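Local coordinates for beta-amyloid-like protein (Caenorhabditis elegans, PDB 3K66) that is a worm homologue of the human amyloid precursor protein whose E2 domain binds heparin and probably takes part in cell adhesion and neural development, at residues Lys19-Arg24 with Lys85-Val90; Asp34-Glu39 with Ala67-Thr72; Arg104-Asp109 with Leu130-Arg135; Ser125-Leu130 with Pro196-Tyr201; Met142-Arg147 with Pro164-Arg169. All blocks are in the same frame, centred on the assembly; numbering follows the deposited sequence.

How the contacts relate
The five contacts lie along one elongated, almost wholly helical chain. Contacts 1 and 2 both join helix 14-53 to helix 55-119, with centres about 25 Å apart, and contact 2 falls between the segments of contact 1. Contact 3 joins the far part of helix 55-119 to helix 123-154. Contacts 4 and 5 set helix 123-154 against helix 195-209 and helix 163-182. Segments of contacts 3 and 4 alternate, and contact 5 falls between those of contact 4. Contacts 3 and 4 share Leu130, and Arg135 NE lies 2.7 Å from Tyr201 OH, a probable hydrogen bond. Helix 55-119 thus runs from a two-helix part into a bundle of several helices, as in other E2 domains.

Contact 1: Lys19-Arg24 with Lys85-Val90; sequences KKAEMR and KEIEAV
Glu22 and Ile87 bring the two backbones nearest, with Glu22 CA 7.8 Å from Ile87 CA. Both segments are helical, and each is an inner piece of a longer helix. They run in broadly opposite directions. At this spacing the backbones do not touch each other, and one long side chain bridges most of the gap.

That side chain is Ile87. Its chain is extended at the second torsion (chi2 179°), which carries CD1 outward to the other helix. CD1 comes up obliquely beside the methyl group of Ala21, with Ala21 CB 3.7 Å from Ile87 CD1. Ile87 CD1 also comes near the backbone, 4.1 Å from Glu22 N. The small alanine lets the isoleucine tip come close to the helix surface. The contact is apolar and buried, but small.

Other parts of the chain complete the packing. Tyr5 lies against Ala21 and Arg24, while Phe6 lies against Ile87 and Val90. The guanidinium group of Arg24 folds back with one face over its own helix, and Ala21 CA sits 3.5 Å above the plane of that group. Arg24 NH1 also makes a salt bridge to Asp3.

On another flank two acids approach without touching, with Glu22 OE2 5.6 Å from Glu88 OE2. These like charges would probably disfavour a closer approach there. The arrangement belongs to the two-helix, coiled-coil-like part of the E2 domain, where helix 14-53 packs against helix 55-119.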
# COMPACT_ATOMS: atom_id res chain seq x y z
N LYS A 19 -9.65 -2.47 -1.41
CA LYS A 19 -9.73 -3.87 -1.00
C LYS A 19 -10.87 -4.56 -1.75
O LYS A 19 -10.77 -5.73 -2.12
CB LYS A 19 -9.99 -3.95 0.50
CG LYS A 19 -9.60 -5.19 1.04
N LYS A 20 -11.95 -3.82 -1.97
CA LYS A 20 -13.11 -4.34 -2.68
C LYS A 20 -12.83 -4.44 -4.18
O LYS A 20 -13.13 -5.47 -4.80
CB LYS A 20 -14.33 -3.45 -2.42
N ALA A 21 -12.27 -3.38 -4.77
CA ALA A 21 -11.97 -3.39 -6.20
C ALA A 21 -11.02 -4.54 -6.48
O ALA A 21 -11.15 -5.25 -7.46
CB ALA A 21 -11.35 -2.08 -6.63
N GLU A 22 -10.06 -4.71 -5.59
CA GLU A 22 -9.09 -5.77 -5.75
C GLU A 22 -9.72 -7.16 -5.79
O GLU A 22 -9.25 -8.04 -6.50
CB GLU A 22 -8.09 -5.66 -4.63
CG GLU A 22 -7.10 -6.76 -4.56
CD GLU A 22 -6.00 -6.42 -3.59
OE1 GLU A 22 -6.32 -5.94 -2.48
OE2 GLU A 22 -4.82 -6.62 -3.95
N MET A 23 -10.81 -7.35 -5.05
CA MET A 23 -11.49 -8.63 -5.04
C MET A 23 -12.24 -8.81 -6.34
O MET A 23 -12.21 -9.88 -6.92
CB MET A 23 -12.46 -8.69 -3.86
CG MET A 23 -11.79 -8.49 -2.51
SD MET A 23 -12.85 -8.69 -1.02
CE MET A 23 -11.79 -9.80 -0.02
N ARG A 24 -12.90 -7.76 -6.79
CA ARG A 24 -13.64 -7.82 -8.04
C ARG A 24 -12.67 -8.15 -9.16
O ARG A 24 -12.97 -8.94 -10.06
CB ARG A 24 -14.35 -6.49 -8.28
CG ARG A 24 -14.97 -5.97 -7.01
CD ARG A 24 -16.19 -5.09 -7.23
NE ARG A 24 -16.02 -3.76 -6.66
CZ ARG A 24 -15.34 -2.79 -7.25
NH1 ARG A 24 -14.78 -3.01 -8.44
NH2 ARG A 24 -15.22 -1.61 -6.66
N LYS A 85 -1.17 -3.41 -11.45
CA LYS A 85 -0.35 -2.23 -11.26
C LYS A 85 -1.19 -0.97 -11.38
O LYS A 85 -1.09 -0.08 -10.53
CB LYS A 85 0.79 -2.20 -12.27
CG LYS A 85 1.81 -3.29 -12.05
CD LYS A 85 2.96 -3.14 -13.01
CE LYS A 85 3.99 -4.24 -12.83
NZ LYS A 85 5.12 -4.06 -13.79
N GLU A 86 -2.01 -0.88 -12.42
CA GLU A 86 -2.85 0.31 -12.59
C GLU A 86 -3.63 0.58 -11.30
O GLU A 86 -3.59 1.69 -10.76
CB GLU A 86 -3.83 0.15 -13.78
CG GLU A 86 -4.88 1.28 -13.90
CD GLU A 86 -5.77 1.16 -15.16
OE1 GLU A 86 -6.06 0.03 -15.61
OE2 GLU A 86 -6.20 2.21 -15.68
N ILE A 87 -4.29 -0.45 -10.78
CA ILE A 87 -5.07 -0.27 -9.56
C ILE A 87 -4.21 0.15 -8.35
O ILE A 87 -4.68 0.83 -7.45
CB ILE A 87 -5.88 -1.57 -9.22
CG1 ILE A 87 -7.23 -1.19 -8.62
CG2 ILE A 87 -5.12 -2.42 -8.20
CD1 ILE A 87 -8.10 -2.38 -8.27
N GLU A 88 -2.94 -0.25 -8.34
CA GLU A 88 -2.05 0.09 -7.22
C GLU A 88 -1.53 1.52 -7.29
O GLU A 88 -1.52 2.26 -6.29
CB GLU A 88 -0.87 -0.91 -7.16
CG GLU A 88 -1.31 -2.32 -6.79
CD GLU A 88 -0.15 -3.33 -6.66
OE1 GLU A 88 1.02 -2.90 -6.57
OE2 GLU A 88 -0.42 -4.54 -6.64
N ALA A 89 -1.08 1.91 -8.48
CA ALA A 89 -0.59 3.26 -8.69
C ALA A 89 -1.67 4.21 -8.20
O ALA A 89 -1.41 5.11 -7.40
CB ALA A 89 -0.31 3.48 -10.17
N VAL A 90 -2.91 3.99 -8.65
CA VAL A 90 -4.02 4.83 -8.21
C VAL A 90 -4.13 4.78 -6.68
O VAL A 90 -4.06 5.81 -6.00
CB VAL A 90 -5.36 4.37 -8.82
CG1 VAL A 90 -6.49 5.29 -8.35
CG2 VAL A 90 -5.27 4.38 -10.31

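Contact 2: Asp34-Glu39 with Ala67-Thr72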
# COMPACT_ATOMS: atom_id res chain seq x y z
N ASP A 34 -9.99 -20.30 -14.62
CA ASP A 34 -10.79 -21.51 -14.62
C ASP A 34 -11.20 -21.92 -16.02
O ASP A 34 -11.04 -23.08 -16.42
CB ASP A 34 -12.03 -21.34 -13.76
CG ASP A 34 -11.70 -21.34 -12.30
OD1 ASP A 34 -10.61 -21.87 -11.97
OD2 ASP A 34 -12.53 -20.82 -11.51
N LYS A 35 -11.73 -20.97 -16.78
CA LYS A 35 -12.15 -21.25 -18.13
C LYS A 35 -11.03 -21.86 -18.95
O LYS A 35 -11.27 -22.77 -19.71
CB LYS A 35 -12.63 -19.98 -18.83
CG LYS A 35 -12.91 -20.22 -20.31
CD LYS A 35 -13.11 -18.91 -21.06
CE LYS A 35 -13.16 -19.15 -22.57
NZ LYS A 35 -13.16 -17.87 -23.34
N VAL A 36 -9.81 -21.35 -18.79
CA VAL A 36 -8.69 -21.86 -19.57
C VAL A 36 -8.30 -23.25 -19.14
O VAL A 36 -8.20 -24.17 -19.95
CB VAL A 36 -7.44 -20.94 -19.45
CG1 VAL A 36 -6.22 -21.60 -20.03
CG2 VAL A 36 -7.70 -19.64 -20.16
N MET A 37 -8.11 -23.40 -17.84
CA MET A 37 -7.72 -24.68 -17.27
C MET A 37 -8.73 -25.77 -17.65
O MET A 37 -8.35 -26.94 -17.81
CB MET A 37 -7.56 -24.52 -15.76
CG MET A 37 -6.37 -23.64 -15.42
SD MET A 37 -4.93 -24.32 -16.28
CE MET A 37 -3.57 -23.28 -15.60
N LYS A 38 -10.00 -25.41 -17.80
CA LYS A 38 -11.02 -26.36 -18.21
C LYS A 38 -10.75 -26.69 -19.68
O LYS A 38 -10.78 -27.85 -20.08
CB LYS A 38 -12.43 -25.75 -18.07
CG LYS A 38 -13.42 -26.57 -18.70
N GLU A 39 -10.47 -25.66 -20.46
CA GLU A 39 -10.17 -25.86 -21.88
C GLU A 39 -8.98 -26.83 -21.98
O GLU A 39 -9.00 -27.78 -22.78
CB GLU A 39 -9.84 -24.52 -22.56
CG GLU A 39 -10.94 -23.46 -22.44
CD GLU A 39 -10.61 -22.12 -23.12
OE1 GLU A 39 -9.49 -21.60 -22.91
OE2 GLU A 39 -11.47 -21.59 -23.84
N ALA A 67 1.63 -25.04 -27.38
CA ALA A 67 1.96 -23.71 -27.87
C ALA A 67 0.81 -22.77 -27.53
O ALA A 67 1.00 -21.76 -26.85
CB ALA A 67 2.19 -23.75 -29.37
N ARG A 68 -0.39 -23.13 -27.99
CA ARG A 68 -1.56 -22.31 -27.71
C ARG A 68 -1.72 -22.03 -26.23
O ARG A 68 -1.80 -20.88 -25.80
CB ARG A 68 -2.83 -22.99 -28.23
CG ARG A 68 -3.19 -22.49 -29.52
N PHE A 69 -1.76 -23.10 -25.45
CA PHE A 69 -1.93 -22.99 -24.02
C PHE A 69 -0.81 -22.18 -23.38
O PHE A 69 -1.06 -21.24 -22.64
CB PHE A 69 -2.01 -24.39 -23.42
CG PHE A 69 -2.00 -24.43 -21.92
CD1 PHE A 69 -3.07 -23.93 -21.19
CD2 PHE A 69 -0.94 -25.00 -21.25
CE1 PHE A 69 -3.08 -24.02 -19.79
CE2 PHE A 69 -0.94 -25.09 -19.86
CZ PHE A 69 -2.00 -24.60 -19.13
N GLN A 70 0.44 -22.53 -23.69
CA GLN A 70 1.54 -21.78 -23.10
C GLN A 70 1.27 -20.31 -23.38
O GLN A 70 1.21 -19.51 -22.45
CB GLN A 70 2.86 -22.20 -23.71
N LYS A 71 1.07 -19.97 -24.65
CA LYS A 71 0.80 -18.58 -25.02
C LYS A 71 -0.39 -17.97 -24.30
O LYS A 71 -0.29 -16.88 -23.73
CB LYS A 71 0.61 -18.45 -26.52
CG LYS A 71 1.90 -18.19 -27.27
CD LYS A 71 1.73 -18.31 -28.78
CE LYS A 71 1.82 -19.76 -29.25
NZ LYS A 71 1.89 -19.85 -30.73
N THR A 72 -1.53 -18.66 -24.31
CA THR A 72 -2.70 -18.12 -23.63
C THR A 72 -2.43 -17.81 -22.16
O THR A 72 -2.86 -16.79 -21.65
CB THR A 72 -3.91 -19.04 -23.70
OG1 THR A 72 -4.44 -19.04 -25.04
CG2 THR A 72 -4.98 -18.52 -22.76
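This contact belongs to the antiparallel two-helix part of the E2 domain, and it includes a Met-aromatic contact between Met37 and Phe69. Segment 34-39 lies on helix 14-53 and segment 67-72 on helix 55-119. Their local axes come within 11.2 Å and run at 168° to each other. The site is near the surface.

Phe69 and Val36 carry most of the contact. The CG of Phe69 stands opposite the backbone N (chi1 172°), which swings the ring across to the other helix. Two groups then meet the ring at its edge, near its plane. One is a branch of Val36, with Val36 CG1 4.0 Å from Phe69 CE1. The other is the sulfur of Met37, with Met37 SD 4.0 Å from Phe69 CE1. The sulfur lies 80° off the ring normal. Met37 starts away from the partner helix, and a bend in its chain brings its end back to the ring. Trp40 also meets the Phe69 ring.

An alanine in place of Phe69 would probably open a gap between the helices and leave the sulfur of Met37 without its aromatic partner.

The second branch of Val36 faces Thr72. The two side chains reach toward each other tip to tip, with Val36 CG2 3.9 Å from Thr72 CG2. The threonine hydroxyl turns back to its own helix, where Thr72 OG1 gives a weak hydrogen bond of 3.3 Å to Arg68 O.

Contact 3: Arg104-Asp109 with Leu130-Arg135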
# COMPACT_ATOMS: atom_id res chain seq x y z
N ARG A 104 -1.44 17.92 6.82
CA ARG A 104 -1.78 19.31 6.57
C ARG A 104 -2.70 19.78 7.67
O ARG A 104 -2.38 20.70 8.42
CB ARG A 104 -2.49 19.39 5.22
CG ARG A 104 -2.73 20.78 4.66
CD ARG A 104 -3.59 20.69 3.40
NE ARG A 104 -3.91 22.00 2.83
CZ ARG A 104 -4.75 22.18 1.81
NH1 ARG A 104 -5.36 21.14 1.26
NH2 ARG A 104 -4.99 23.40 1.34
N ASP A 105 -3.85 19.13 7.77
CA ASP A 105 -4.83 19.51 8.78
C ASP A 105 -4.36 19.26 10.23
O ASP A 105 -4.66 20.03 11.13
CB ASP A 105 -6.16 18.81 8.51
CG ASP A 105 -6.69 19.08 7.10
OD1 ASP A 105 -6.28 20.09 6.48
OD2 ASP A 105 -7.53 18.28 6.64
N ALA A 106 -3.61 18.19 10.47
CA ALA A 106 -3.14 17.94 11.83
C ALA A 106 -2.22 19.07 12.27
O ALA A 106 -2.14 19.42 13.46
CB ALA A 106 -2.42 16.61 11.92
N THR A 107 -1.51 19.63 11.29
CA THR A 107 -0.58 20.72 11.54
C THR A 107 -1.34 21.99 11.91
O THR A 107 -1.00 22.66 12.89
CB THR A 107 0.29 21.00 10.29
OG1 THR A 107 1.11 19.85 10.01
CG2 THR A 107 1.17 22.22 10.48
N HIS A 108 -2.37 22.32 11.13
CA HIS A 108 -3.19 23.51 11.37
C HIS A 108 -3.69 23.51 12.80
O HIS A 108 -3.41 24.43 13.55
CB HIS A 108 -4.39 23.54 10.42
CG HIS A 108 -5.38 24.63 10.71
ND1 HIS A 108 -5.24 25.92 10.24
CD2 HIS A 108 -6.49 24.62 11.47
CE1 HIS A 108 -6.23 26.66 10.70
NE2 HIS A 108 -7.01 25.90 11.45
N ASP A 109 -4.43 22.47 13.16
CA ASP A 109 -4.93 22.36 14.52
C ASP A 109 -3.77 22.57 15.50
O ASP A 109 -3.95 23.17 16.56
CB ASP A 109 -5.57 20.98 14.77
CG ASP A 109 -6.80 20.73 13.92
OD1 ASP A 109 -7.60 21.65 13.72
OD2 ASP A 109 -6.98 19.59 13.46
N LEU A 130 -0.65 17.80 18.75
CA LEU A 130 0.66 17.25 18.42
C LEU A 130 0.58 15.75 18.15
O LEU A 130 1.05 15.27 17.11
CB LEU A 130 1.62 17.53 19.57
CG LEU A 130 3.10 17.40 19.25
CD1 LEU A 130 3.42 18.26 18.04
CD2 LEU A 130 3.92 17.86 20.45
N LYS A 131 -0.03 15.02 19.09
CA LYS A 131 -0.17 13.57 18.97
C LYS A 131 -0.87 13.21 17.67
O LYS A 131 -0.59 12.17 17.06
CB LYS A 131 -0.95 12.99 20.16
CG LYS A 131 -0.36 13.40 21.50
CD LYS A 131 -0.54 12.36 22.60
CE LYS A 131 -1.92 12.42 23.21
NZ LYS A 131 -2.02 11.60 24.45
N ALA A 132 -1.78 14.07 17.22
CA ALA A 132 -2.48 13.81 15.97
C ALA A 132 -1.49 13.93 14.82
O ALA A 132 -1.44 13.09 13.91
CB ALA A 132 -3.62 14.79 15.80
N TYR A 133 -0.69 14.99 14.87
CA TYR A 133 0.30 15.21 13.83
C TYR A 133 1.29 14.05 13.79
O TYR A 133 1.69 13.62 12.70
CB TYR A 133 1.05 16.52 14.09
CG TYR A 133 2.21 16.70 13.17
CD1 TYR A 133 2.02 16.93 11.80
CD2 TYR A 133 3.51 16.58 13.64
CE1 TYR A 133 3.11 17.02 10.94
CE2 TYR A 133 4.61 16.67 12.80
CZ TYR A 133 4.40 16.88 11.45
OH TYR A 133 5.50 16.95 10.60
N ILE A 134 1.68 13.57 14.96
CA ILE A 134 2.61 12.46 15.07
C ILE A 134 2.01 11.19 14.46
O ILE A 134 2.65 10.50 13.68
CB ILE A 134 2.96 12.19 16.56
CG1 ILE A 134 3.96 13.25 17.02
CG2 ILE A 134 3.53 10.77 16.74
CD1 ILE A 134 4.36 13.10 18.46
N ARG A 135 0.78 10.89 14.85
CA ARG A 135 0.09 9.71 14.33
C ARG A 135 0.15 9.79 12.82
O ARG A 135 0.49 8.81 12.16
CB ARG A 135 -1.37 9.73 14.81
CG ARG A 135 -1.77 8.53 15.67
CD ARG A 135 -3.19 8.62 16.21
NE ARG A 135 -3.28 9.54 17.32
CZ ARG A 135 -3.97 10.67 17.28
NH1 ARG A 135 -4.62 10.99 16.17
NH2 ARG A 135 -3.99 11.48 18.35
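Tyr133 has its CG turned opposite the backbone N (chi1 172°), while Thr107 has OG1 beside its own backbone N (chi1 -64°). These torsions put the two side chains side by side, pointing the same way. The hydroxyl comes obliquely to the CD1-CE1 bond of the ring, with Thr107 OG1 3.5 Å from Tyr133 CD1. Its polar partner is in its own helix: Thr107 OG1 is hydrogen-bonded to Lys103 O.

Ala106 makes the closest backbone meeting. Its methyl sits against the other helix, with Ala106 CB 3.6 Å from Tyr133 CA. It also meets Tyr133 CB and, more loosely, Ala132 CB, which is 4.5 Å from Ala106 CB.

The contact is an antiparallel pairing of helix 55-119 with helix 123-154, which follows it after a short turn. The local axes run at 163° and approach to 8.3 Å. Small side chains at Ala106 and Ala132 permit this spacing. Ala106 CA and Tyr133 CA are 4.8 Å apart.

Beyond the pair, Arg176 and Thr180 of helix 163-182 touch the Tyr133 side chain. Its hydroxyl makes a weak hydrogen bond, from Tyr133 OH to Glu137 OE2.

Contact 4: Ser125-Leu130 with Pro196-Tyr201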
# COMPACT_ATOMS: atom_id res chain seq x y z
N SER A 125 -5.08 20.94 24.60
CA SER A 125 -5.32 20.97 23.16
C SER A 125 -4.02 20.92 22.36
O SER A 125 -3.95 20.25 21.33
CB SER A 125 -6.12 22.22 22.78
OG SER A 125 -6.45 22.20 21.41
N VAL A 126 -2.99 21.61 22.83
CA VAL A 126 -1.72 21.61 22.12
C VAL A 126 -1.24 20.17 21.93
O VAL A 126 -0.92 19.76 20.80
CB VAL A 126 -0.65 22.48 22.86
CG1 VAL A 126 0.76 22.01 22.54
CG2 VAL A 126 -0.80 23.93 22.42
N LEU A 127 -1.22 19.42 23.03
CA LEU A 127 -0.80 18.03 23.04
C LEU A 127 -1.63 17.12 22.12
O LEU A 127 -1.09 16.43 21.26
CB LEU A 127 -0.85 17.49 24.47
CG LEU A 127 -0.55 16.02 24.74
CD1 LEU A 127 0.72 15.58 24.05
CD2 LEU A 127 -0.41 15.81 26.23
N GLN A 128 -2.95 17.13 22.31
CA GLN A 128 -3.84 16.30 21.49
C GLN A 128 -3.62 16.64 20.03
O GLN A 128 -3.80 15.81 19.14
CB GLN A 128 -5.30 16.56 21.85
CG GLN A 128 -5.89 15.40 22.43
N SER A 129 -3.22 17.89 19.80
CA SER A 129 -2.97 18.36 18.45
C SER A 129 -1.68 17.74 17.91
O SER A 129 -1.62 17.22 16.79
CB SER A 129 -2.86 19.88 18.45
OG SER A 129 -3.05 20.37 17.14
N LEU A 130 -0.65 17.80 18.75
CA LEU A 130 0.66 17.25 18.42
C LEU A 130 0.58 15.75 18.15
O LEU A 130 1.05 15.27 17.11
CB LEU A 130 1.62 17.53 19.57
CG LEU A 130 3.10 17.40 19.25
CD1 LEU A 130 3.42 18.26 18.04
CD2 LEU A 130 3.92 17.86 20.45
N PRO A 196 8.02 15.93 26.98
CA PRO A 196 8.30 14.55 27.40
C PRO A 196 7.10 13.64 27.19
O PRO A 196 7.25 12.44 27.02
CB PRO A 196 8.69 14.72 28.86
CG PRO A 196 7.85 15.85 29.28
CD PRO A 196 8.00 16.83 28.14
N ILE A 197 5.89 14.21 27.18
CA ILE A 197 4.70 13.40 26.95
C ILE A 197 4.55 13.00 25.47
O ILE A 197 4.31 11.83 25.15
CB ILE A 197 3.42 14.12 27.40
CG1 ILE A 197 3.51 14.47 28.88
CG2 ILE A 197 2.21 13.21 27.19
CD1 ILE A 197 2.28 15.18 29.41
N ALA A 198 4.71 13.98 24.59
CA ALA A 198 4.61 13.75 23.15
C ALA A 198 5.73 12.84 22.64
O ALA A 198 5.49 12.00 21.77
CB ALA A 198 4.66 15.10 22.40
N VAL A 199 6.95 13.02 23.17
CA VAL A 199 8.09 12.20 22.72
C VAL A 199 7.86 10.72 23.05
O VAL A 199 8.07 9.85 22.21
CB VAL A 199 9.44 12.66 23.36
CG1 VAL A 199 10.54 11.70 22.95
CG2 VAL A 199 9.82 14.06 22.89
N THR A 200 7.44 10.43 24.28
CA THR A 200 7.16 9.06 24.67
C THR A 200 6.02 8.52 23.79
O THR A 200 6.07 7.38 23.28
CB THR A 200 6.79 8.97 26.15
OG1 THR A 200 7.85 9.54 26.92
CG2 THR A 200 6.57 7.50 26.57
N TYR A 201 5.02 9.36 23.59
CA TYR A 201 3.89 8.97 22.75
C TYR A 201 4.40 8.57 21.39
O TYR A 201 3.92 7.61 20.79
CB TYR A 201 2.90 10.12 22.59
CG TYR A 201 1.74 9.78 21.68
CD1 TYR A 201 0.71 8.94 22.10
CD2 TYR A 201 1.68 10.29 20.38
CE1 TYR A 201 -0.35 8.63 21.26
CE2 TYR A 201 0.63 9.98 19.53
CZ TYR A 201 -0.38 9.15 19.98
OH TYR A 201 -1.43 8.85 19.14
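Leu127 and Ala198 lie where the two helices come nearest, with Leu127 CA 6.9 Å from Ala198 CA, and the local axes run nearly parallel, 21° apart and 10.2 Å at closest approach. Two leucines on helix 123-154 fill the space between.

Leu127 forks over the partner helix. Its CG is opposite the backbone N (chi1 175°), which points the fork across the gap. One branch meets an isoleucine, with Leu127 CD2 3.8 Å from Ile197 CG2. These two side chains cross at about a right angle. The other branch turns to the neighbouring alanine, with Leu127 CD1 4.3 Å from Ala198 CB. One turn further on, Leu130 CD2 reaches the same methyl, 3.5 Å from Ala198 CB. The alanine methyl is thus met by both leucines.

This is plain apolar packing in the helical bundle of the E2 domain, where helix 195-209 lies along helix 123-154. Helix 55-119 backs the first segment through Tyr110, which touches Leu130. Helix 163-182 closes in as well, with Thr180 on Leu130 and Leu181 on Val199. The burial is uneven, since Leu130 and Ala198 are buried and Ile197 is exposed.

On the second helix, Thr200 OG1 gives a hydrogen bond of 3.0 Å to Pro196 O. The hydroxyl oxygen lies almost in line with the carbonyl bond of Pro196, at 172°.

Contact 5: Met142-Arg147 with Pro164-Arg169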
# COMPACT_ATOMS: atom_id res chain seq x y z
N MET A 142 4.66 3.78 8.40
CA MET A 142 4.12 2.43 8.33
C MET A 142 3.77 2.03 6.89
O MET A 142 4.19 0.97 6.42
CB MET A 142 2.89 2.31 9.23
CG MET A 142 2.17 1.00 9.07
SD MET A 142 0.54 1.10 9.83
CE MET A 142 -0.21 2.30 8.81
N HIS A 143 3.01 2.86 6.19
CA HIS A 143 2.66 2.53 4.82
C HIS A 143 3.88 2.42 3.93
O HIS A 143 3.98 1.51 3.12
CB HIS A 143 1.72 3.57 4.22
CG HIS A 143 0.29 3.37 4.60
ND1 HIS A 143 -0.66 2.90 3.71
CD2 HIS A 143 -0.37 3.59 5.76
CE1 HIS A 143 -1.83 2.85 4.31
NE2 HIS A 143 -1.69 3.26 5.56
N THR A 144 4.83 3.33 4.07
CA THR A 144 5.99 3.26 3.21
C THR A 144 6.74 1.96 3.42
O THR A 144 7.04 1.26 2.46
CB THR A 144 6.96 4.42 3.45
OG1 THR A 144 6.25 5.66 3.39
CG2 THR A 144 8.04 4.42 2.37
N LEU A 145 7.05 1.65 4.67
CA LEU A 145 7.74 0.42 5.01
C LEU A 145 6.98 -0.77 4.43
O LEU A 145 7.54 -1.64 3.75
CB LEU A 145 7.84 0.28 6.53
CG LEU A 145 8.95 1.12 7.17
CD1 LEU A 145 8.84 1.09 8.68
CD2 LEU A 145 10.28 0.59 6.72
N ASN A 146 5.68 -0.80 4.70
CA ASN A 146 4.87 -1.90 4.20
C ASN A 146 4.98 -2.03 2.68
O ASN A 146 5.13 -3.13 2.17
CB ASN A 146 3.42 -1.73 4.66
CG ASN A 146 3.25 -2.02 6.15
OD1 ASN A 146 2.22 -1.69 6.76
ND2 ASN A 146 4.27 -2.64 6.75
N ARG A 147 4.96 -0.91 1.97
CA ARG A 147 5.09 -0.96 0.52
C ARG A 147 6.41 -1.66 0.15
O ARG A 147 6.47 -2.52 -0.72
CB ARG A 147 5.05 0.46 -0.05
CG ARG A 147 4.63 0.57 -1.53
CD ARG A 147 4.18 2.01 -1.83
NE ARG A 147 3.77 2.23 -3.22
CZ ARG A 147 4.62 2.27 -4.26
NH1 ARG A 147 5.93 2.10 -4.08
NH2 ARG A 147 4.15 2.49 -5.48
N PRO A 164 16.38 3.41 -1.97
CA PRO A 164 16.89 4.77 -1.77
C PRO A 164 15.75 5.71 -1.40
O PRO A 164 15.87 6.54 -0.49
CB PRO A 164 17.52 5.09 -3.13
CG PRO A 164 16.67 4.32 -4.08
CD PRO A 164 16.52 2.99 -3.37
N THR A 165 14.63 5.56 -2.10
CA THR A 165 13.42 6.37 -1.86
C THR A 165 12.83 6.18 -0.45
O THR A 165 12.41 7.14 0.20
CB THR A 165 12.35 6.01 -2.92
OG1 THR A 165 12.86 6.29 -4.23
CG2 THR A 165 11.07 6.79 -2.69
N VAL A 166 12.78 4.93 0.01
CA VAL A 166 12.24 4.62 1.33
C VAL A 166 13.08 5.27 2.41
O VAL A 166 12.55 5.89 3.33
CB VAL A 166 12.18 3.08 1.57
CG1 VAL A 166 11.88 2.77 3.03
CG2 VAL A 166 11.10 2.45 0.70
N ILE A 167 14.40 5.13 2.31
CA ILE A 167 15.29 5.74 3.29
C ILE A 167 15.15 7.26 3.25
O ILE A 167 15.37 7.92 4.26
CB ILE A 167 16.78 5.38 3.06
CG1 ILE A 167 16.99 3.86 3.13
CG2 ILE A 167 17.65 6.07 4.10
CD1 ILE A 167 18.40 3.40 2.82
N HIS A 168 14.80 7.83 2.10
CA HIS A 168 14.65 9.29 1.99
C HIS A 168 13.37 9.75 2.67
O HIS A 168 13.36 10.78 3.35
CB HIS A 168 14.63 9.72 0.53
CG HIS A 168 14.56 11.20 0.35
ND1 HIS A 168 13.40 11.86 -0.01
CD2 HIS A 168 15.50 12.16 0.54
CE1 HIS A 168 13.63 13.15 -0.04
NE2 HIS A 168 14.89 13.37 0.29
N ARG A 169 12.29 9.00 2.49
CA ARG A 169 11.02 9.34 3.13
C ARG A 169 11.14 9.22 4.64
O ARG A 169 10.75 10.12 5.37
CB ARG A 169 9.92 8.40 2.65
CG ARG A 169 9.10 8.93 1.51
CD ARG A 169 7.83 8.13 1.42
NE ARG A 169 6.75 8.91 0.82
CZ ARG A 169 6.00 8.47 -0.18
NH1 ARG A 169 6.22 7.26 -0.69
NH2 ARG A 169 5.05 9.24 -0.69
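Thr144 packs against Val166 and Arg169 where helix 123-154 meets helix 163-182 in the helical bundle of the E2 domain. The two segments run in broadly opposite directions. Thr144 CA and Val166 CA are 6.7 Å apart.

The tight part centres on Thr144, which is buried. Its methyl has two neighbours. Thr144 CG2 is 4.0 Å from Val166 CG2, and these two side chains slide past each other in opposite directions. Thr144 CG2 is also 3.8 Å from Arg169 CD. The arginine chain is extended from CG to NE, which lays its CD beside the threonine; the two side chains cross at a slant. The Thr144 hydroxyl is hydrogen-bonded to Asp140 O in its own helix. Tyr162 covers Thr144 and Arg169, and Gln96 of helix 55-119 touches the arginine.

An alanine at Thr144 would probably open a gap beside Val166 and Arg169 CD, and leave Asp140 O without the threonine hydroxyl.

The packing loosens away from this centre. Ile167 points away from the partner helix and is exposed, as is His168. Leu145 starts away too, and its end turns back without close contact. Arg147 and Arg169 keep their charged groups apart, with Arg147 NE 6.1 Å from Arg169 NH1. The nearest approach of the tight part is made by the hydroxyl oxygen, with Thr144 OG1 3.5 Å from Arg169 CD.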